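Local atomic coordinates of CSE1 (Thermus thermophilus, PDB entry 4AN8), a protein that forms part of the Cascade ribonucleoprotein complex of CRISPR adaptive immunity and probably helps to select foreign DNA. Residues 230-235 with 269-274; 115-120 with 224-229. One frame throughout, in Å; residues are numbered along the deposited sequence.

Contact 1. Residues 230-235 with 269-274; sequences EGARTK and GVEPLE
Glu271 lies with its CG against the methyl group of Ala232, 3.6 Å from that CB, and the same CB has the OE2 of Glu271 at 3.9 Å. The bend at chi2 (-81°) turns the glutamate CD back toward the same methyl, 4.0 Å from Ala232 CB, while OE1 has a long, weak ion pair with Lys182. Next to it runs Lys235, side by side with Glu271 and pointing the same way, its CG 3.7 Å from the glutamate CB. Lys235 and Glu271 form a parallel beta bridge, where strand 235-237 starts alongside strand 261-273 in a mixed sheet; Trp236 carries the ladder on with backbone bonds to Glu271 and Leu273. The bond between the two segments runs from Glu271 N to Thr234 O, 3.0 Å long and nearly straight at 165°. Beyond the bridge, Leu273 brings CD1 to within 3.9 Å of Lys235 CB. The lysine chain then leaves the strand partner: NZ turns back to give a hydrogen bond of 2.8 Å to Ala232 O. On the other flank Thr234 CG2 meets Val270 CG2 at 4.1 Å, while Thr234 OG1 probably bonds to Asp228 O. A water accepts from Thr234 N and donates to Gly269 O.

Contact 2. Residues 115-120 with 224-229; sequences ADLPEE and LRLGDL
Asp116 reaches from the loop 115-120 to the start of the weakly bonded helical turn at about 226-229, and its carboxylate meets the backbone there much as a capping group would, though it comes from a distant part of the chain. The direct hydrogen bond runs from Leu226 N to Asp116 OD1, 2.7 Å at 156°, arriving on the syn side and 16° out of the carboxylate plane. Through a water, OD2 is also linked to Gly227 N, so two consecutive backbone N-H groups of the turn are served by one carboxylate; these two N-H groups would favour its charged form. A second water bridges the backbones, accepting from Ala115 N and donating to Leu224 O.

Charge plays a looser part. Asp116 and Arg225 cross at about a right angle, and OD2 of the aspartate lies 3.3 Å from Arg225 CD but 4.4 Å from its NE, beyond a salt bridge. The guanidinium instead pairs through NH2 with Glu108, while its NH1 comes within 3.3 Å of Ala115 CB.

The apolar part belongs to Leu226, whose CG, anti to the backbone N (chi1 180°), carries the branch out toward Leu117 and Pro118. Its two methyls part company: CD1 is 4.1 Å from Leu117 CD2, and CD2 sits 3.7 Å from Pro118 CD.

Along the chain contact 2 closes before contact 1 opens, and their centres lie about 14 Å apart. Segments 224-229 and 230-235 are consecutive, so the short helix of contact 2 runs straight into the loop of contact 1. That turn is probably held by a hydrogen bond from Arg233 NH1 to Gly227 O, and Leu229 packs on Val270. Both contacts border one mixed sheet: the loop 115-120 precedes strand 123-124, which pairs antiparallel with strand 261-273, the strand that also carries 269-274 and takes 235-237 in parallel. The helix and loop thus join the loop before strand 123-124 to the parallel edge formed by 235-237, on the same side of the chain's centre.

Contact 1. Residues 230-235 with 269-274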
loop_
_atom_site.group_PDB
_atom_site.type_symbol
_atom_site.label_atom_id
_atom_site.label_comp_id
_atom_site.label_asym_id
_atom_site.label_seq_id
_atom_site.Cartn_x
_atom_site.Cartn_y
_atom_site.Cartn_z
ATOM N N GLU A 230 28.900 0.077 -7.276
ATOM C CA GLU A 230 29.348 1.423 -7.627
ATOM C C GLU A 230 29.202 1.681 -9.128
ATOM O O GLU A 230 29.210 0.748 -9.922
ATOM C CB GLU A 230 30.777 1.682 -7.148
ATOM C CG GLU A 230 31.768 0.638 -7.558
ATOM C CD GLU A 230 33.146 0.897 -6.979
ATOM O OE1 GLU A 230 33.489 2.083 -6.777
ATOM O OE2 GLU A 230 33.881 -0.083 -6.716
ATOM N N GLY A 231 29.068 2.947 -9.503
ATOM C CA GLY A 231 28.819 3.310 -10.887
ATOM C C GLY A 231 27.555 2.649 -11.414
ATOM O O GLY A 231 27.246 2.719 -12.604
ATOM N N ALA A 232 26.810 2.001 -10.527
ATOM C CA ALA A 232 25.602 1.304 -10.925
ATOM C C ALA A 232 25.888 0.138 -11.852
ATOM O O ALA A 232 25.112 -0.128 -12.767
ATOM C CB ALA A 232 24.592 2.267 -11.562
ATOM N N ARG A 233 26.953 -0.606 -11.582
ATOM C CA ARG A 233 27.325 -1.708 -12.489
ATOM C C ARG A 233 26.334 -2.845 -12.575
ATOM O O ARG A 233 26.304 -3.534 -13.583
ATOM C CB ARG A 233 28.702 -2.274 -12.157
ATOM C CG ARG A 233 29.811 -1.264 -12.362
ATOM C CD ARG A 233 31.042 -1.714 -11.600
ATOM N NE ARG A 233 32.102 -0.743 -11.767
ATOM C CZ ARG A 233 33.080 -0.551 -10.901
ATOM N NH1 ARG A 233 33.128 -1.278 -9.789
ATOM N NH2 ARG A 233 33.996 0.377 -11.152
ATOM N N THR A 234 25.536 -3.060 -11.528
ATOM C CA THR A 234 24.583 -4.170 -11.527
ATOM C C THR A 234 23.178 -3.719 -11.861
ATOM O O THR A 234 22.620 -2.868 -11.187
ATOM C CB THR A 234 24.539 -4.896 -10.180
ATOM O OG1 THR A 234 25.863 -5.269 -9.807
ATOM C CG2 THR A 234 23.663 -6.142 -10.279
ATOM N N LYS A 235 22.598 -4.311 -12.897
ATOM C CA LYS A 235 21.273 -3.926 -13.346
ATOM C C LYS A 235 20.458 -5.175 -13.522
ATOM O O LYS A 235 20.891 -6.117 -14.185
ATOM C CB LYS A 235 21.369 -3.165 -14.662
ATOM C CG LYS A 235 22.400 -2.065 -14.626
ATOM C CD LYS A 235 22.475 -1.326 -15.939
ATOM C CE LYS A 235 23.523 -0.236 -15.867
ATOM N NZ LYS A 235 24.875 -0.814 -15.513
ATOM N N GLY A 269 22.638 0.130 -4.531
ATOM C CA GLY A 269 21.555 0.316 -5.448
ATOM C C GLY A 269 21.754 -0.710 -6.559
ATOM O O GLY A 269 22.639 -0.541 -7.367
ATOM N N VAL A 270 20.975 -1.784 -6.603
ATOM C CA VAL A 270 20.819 -2.493 -7.873
ATOM C C VAL A 270 19.843 -1.734 -8.774
ATOM O O VAL A 270 18.738 -1.372 -8.365
ATOM C CB VAL A 270 20.361 -3.958 -7.718
ATOM C CG1 VAL A 270 19.992 -4.548 -9.084
ATOM C CG2 VAL A 270 21.441 -4.781 -7.090
ATOM N N GLU A 271 20.255 -1.497 -10.013
ATOM C CA GLU A 271 19.437 -0.734 -10.966
ATOM C C GLU A 271 18.285 -1.541 -11.529
ATOM O O GLU A 271 18.505 -2.577 -12.126
ATOM C CB GLU A 271 20.288 -0.245 -12.135
ATOM C CG GLU A 271 21.252 0.834 -11.770
ATOM C CD GLU A 271 20.586 2.183 -11.716
ATOM O OE1 GLU A 271 19.790 2.472 -12.638
ATOM O OE2 GLU A 271 20.853 2.948 -10.761
ATOM N N PRO A 272 17.053 -1.039 -11.370
ATOM C CA PRO A 272 15.869 -1.711 -11.916
ATOM C C PRO A 272 15.766 -1.522 -13.427
ATOM O O PRO A 272 15.758 -0.400 -13.900
ATOM C CB PRO A 272 14.706 -0.996 -11.205
ATOM C CG PRO A 272 15.241 0.393 -10.937
ATOM C CD PRO A 272 16.718 0.210 -10.657
ATOM N N LEU A 273 15.725 -2.610 -14.177
ATOM C CA LEU A 273 15.471 -2.527 -15.608
ATOM C C LEU A 273 14.000 -2.808 -15.882
ATOM O O LEU A 273 13.377 -3.612 -15.181
ATOM C CB LEU A 273 16.337 -3.525 -16.369
ATOM C CG LEU A 273 17.848 -3.287 -16.304
ATOM C CD1 LEU A 273 18.611 -4.326 -17.119
ATOM C CD2 LEU A 273 18.175 -1.871 -16.778
ATOM N N GLU A 274 13.448 -2.155 -16.901
ATOM C CA GLU A 274 12.031 -2.307 -17.242
ATOM C C GLU A 274 11.662 -3.746 -17.602
ATOM O O GLU A 274 12.410 -4.438 -18.279
ATOM C CB GLU A 274 11.626 -1.347 -18.371
ATOM C CG GLU A 274 11.806 0.132 -18.027
ATOM C CD GLU A 274 11.030 1.064 -18.954
ATOM O OE1 GLU A 274 9.788 0.933 -19.023
ATOM O OE2 GLU A 274 11.660 1.928 -19.607
HETATM O O HOH W 1 24.570 -1.320 -9.241
#

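Contact 2. Residues 115-120 with 224-229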
loop_
_atom_site.group_PDB
_atom_site.type_symbol
_atom_site.label_atom_id
_atom_site.label_comp_id
_atom_site.label_asym_id
_atom_site.label_seq_id
_atom_site.Cartn_x
_atom_site.Cartn_y
_atom_site.Cartn_z
ATOM N N ALA A 115 28.149 -6.058 2.674
ATOM C CA ALA A 115 29.090 -6.345 3.739
ATOM C C ALA A 115 30.294 -5.425 3.713
ATOM O O ALA A 115 30.845 -5.119 4.759
ATOM C CB ALA A 115 29.541 -7.800 3.676
ATOM N N ASP A 116 30.701 -4.980 2.529
ATOM C CA ASP A 116 31.921 -4.189 2.415
ATOM C C ASP A 116 31.721 -2.707 2.098
ATOM O O ASP A 116 32.641 -2.047 1.607
ATOM C CB ASP A 116 32.909 -4.817 1.420
ATOM C CG ASP A 116 32.308 -5.026 0.048
ATOM O OD1 ASP A 116 31.225 -4.468 -0.224
ATOM O OD2 ASP A 116 32.919 -5.746 -0.767
ATOM N N LEU A 117 30.526 -2.183 2.370
ATOM C CA LEU A 117 30.373 -0.739 2.402
ATOM C C LEU A 117 31.319 -0.266 3.490
ATOM O O LEU A 117 31.369 -0.857 4.555
ATOM C CB LEU A 117 28.940 -0.344 2.750
ATOM C CG LEU A 117 28.010 -0.063 1.571
ATOM C CD1 LEU A 117 26.555 0.131 2.043
ATOM C CD2 LEU A 117 28.523 1.138 0.775
ATOM N N PRO A 118 32.106 0.772 3.213
ATOM C CA PRO A 118 32.982 1.353 4.235
ATOM C C PRO A 118 32.220 1.907 5.441
ATOM O O PRO A 118 31.100 2.378 5.288
ATOM C CB PRO A 118 33.691 2.499 3.490
ATOM C CG PRO A 118 33.057 2.572 2.130
ATOM C CD PRO A 118 32.431 1.247 1.860
ATOM N N GLU A 119 32.834 1.856 6.620
ATOM C CA GLU A 119 32.226 2.389 7.837
ATOM C C GLU A 119 32.515 3.865 8.009
ATOM O O GLU A 119 32.003 4.494 8.930
ATOM C CB GLU A 119 32.759 1.660 9.070
ATOM C CG GLU A 119 32.649 0.153 9.007
ATOM C CD GLU A 119 33.099 -0.510 10.289
ATOM O OE1 GLU A 119 33.017 0.137 11.357
ATOM O OE2 GLU A 119 33.537 -1.676 10.223
ATOM N N GLU A 120 33.355 4.411 7.137
ATOM C CA GLU A 120 33.807 5.795 7.261
ATOM C C GLU A 120 32.823 6.806 6.688
ATOM O O GLU A 120 32.291 6.626 5.589
ATOM C CB GLU A 120 35.181 5.978 6.617
ATOM C CG GLU A 120 36.231 6.489 7.581
ATOM C CD GLU A 120 37.397 7.144 6.877
ATOM O OE1 GLU A 120 37.333 8.369 6.636
ATOM O OE2 GLU A 120 38.379 6.435 6.566
ATOM N N LEU A 224 25.797 -9.128 -2.070
ATOM C CA LEU A 224 26.207 -8.081 -2.983
ATOM C C LEU A 224 27.435 -7.442 -2.414
ATOM O O LEU A 224 27.558 -7.342 -1.196
ATOM C CB LEU A 224 25.088 -7.045 -3.135
ATOM C CG LEU A 224 23.775 -7.573 -3.726
ATOM C CD1 LEU A 224 22.659 -6.526 -3.607
ATOM C CD2 LEU A 224 23.966 -7.999 -5.167
ATOM N N ARG A 225 28.340 -7.004 -3.286
ATOM C CA ARG A 225 29.567 -6.329 -2.846
ATOM C C ARG A 225 29.616 -4.913 -3.401
ATOM O O ARG A 225 28.982 -4.613 -4.424
ATOM C CB ARG A 225 30.778 -7.127 -3.290
ATOM C CG ARG A 225 30.807 -8.536 -2.722
ATOM C CD ARG A 225 31.131 -8.499 -1.235
ATOM N NE ARG A 225 31.292 -9.835 -0.669
ATOM C CZ ARG A 225 30.564 -10.318 0.339
ATOM N NH1 ARG A 225 29.622 -9.566 0.903
ATOM N NH2 ARG A 225 30.783 -11.553 0.784
ATOM N N LEU A 226 30.350 -4.031 -2.740
ATOM C CA LEU A 226 30.401 -2.645 -3.178
ATOM C C LEU A 226 30.856 -2.526 -4.636
ATOM O O LEU A 226 30.291 -1.732 -5.424
ATOM C CB LEU A 226 31.321 -1.828 -2.264
ATOM C CG LEU A 226 31.408 -0.357 -2.698
ATOM C CD1 LEU A 226 29.997 0.262 -2.921
ATOM C CD2 LEU A 226 32.195 0.444 -1.698
ATOM N N GLY A 227 31.858 -3.337 -5.006
ATOM C CA GLY A 227 32.401 -3.323 -6.348
ATOM C C GLY A 227 31.374 -3.642 -7.414
ATOM O O GLY A 227 31.531 -3.241 -8.571
ATOM N N ASP A 228 30.310 -4.350 -7.043
ATOM C CA ASP A 228 29.246 -4.658 -8.024
ATOM C C ASP A 228 28.206 -3.548 -8.152
ATOM O O ASP A 228 27.409 -3.541 -9.072
ATOM C CB ASP A 228 28.563 -5.987 -7.709
ATOM C CG ASP A 228 29.517 -7.158 -7.811
ATOM O OD1 ASP A 228 30.072 -7.397 -8.910
ATOM O OD2 ASP A 228 29.721 -7.839 -6.789
ATOM N N LEU A 229 28.244 -2.601 -7.228
ATOM C CA LEU A 229 27.175 -1.636 -7.133
ATOM C C LEU A 229 27.639 -0.243 -7.512
ATOM O O LEU A 229 26.859 0.553 -8.003
ATOM C CB LEU A 229 26.615 -1.621 -5.701
ATOM C CG LEU A 229 26.009 -2.968 -5.274
ATOM C CD1 LEU A 229 25.524 -2.966 -3.808
ATOM C CD2 LEU A 229 24.884 -3.334 -6.234
HETATM O O HOH W 2 27.058 -8.313 1.351
HETATM O O HOH W 3 33.402 -4.913 -3.085
#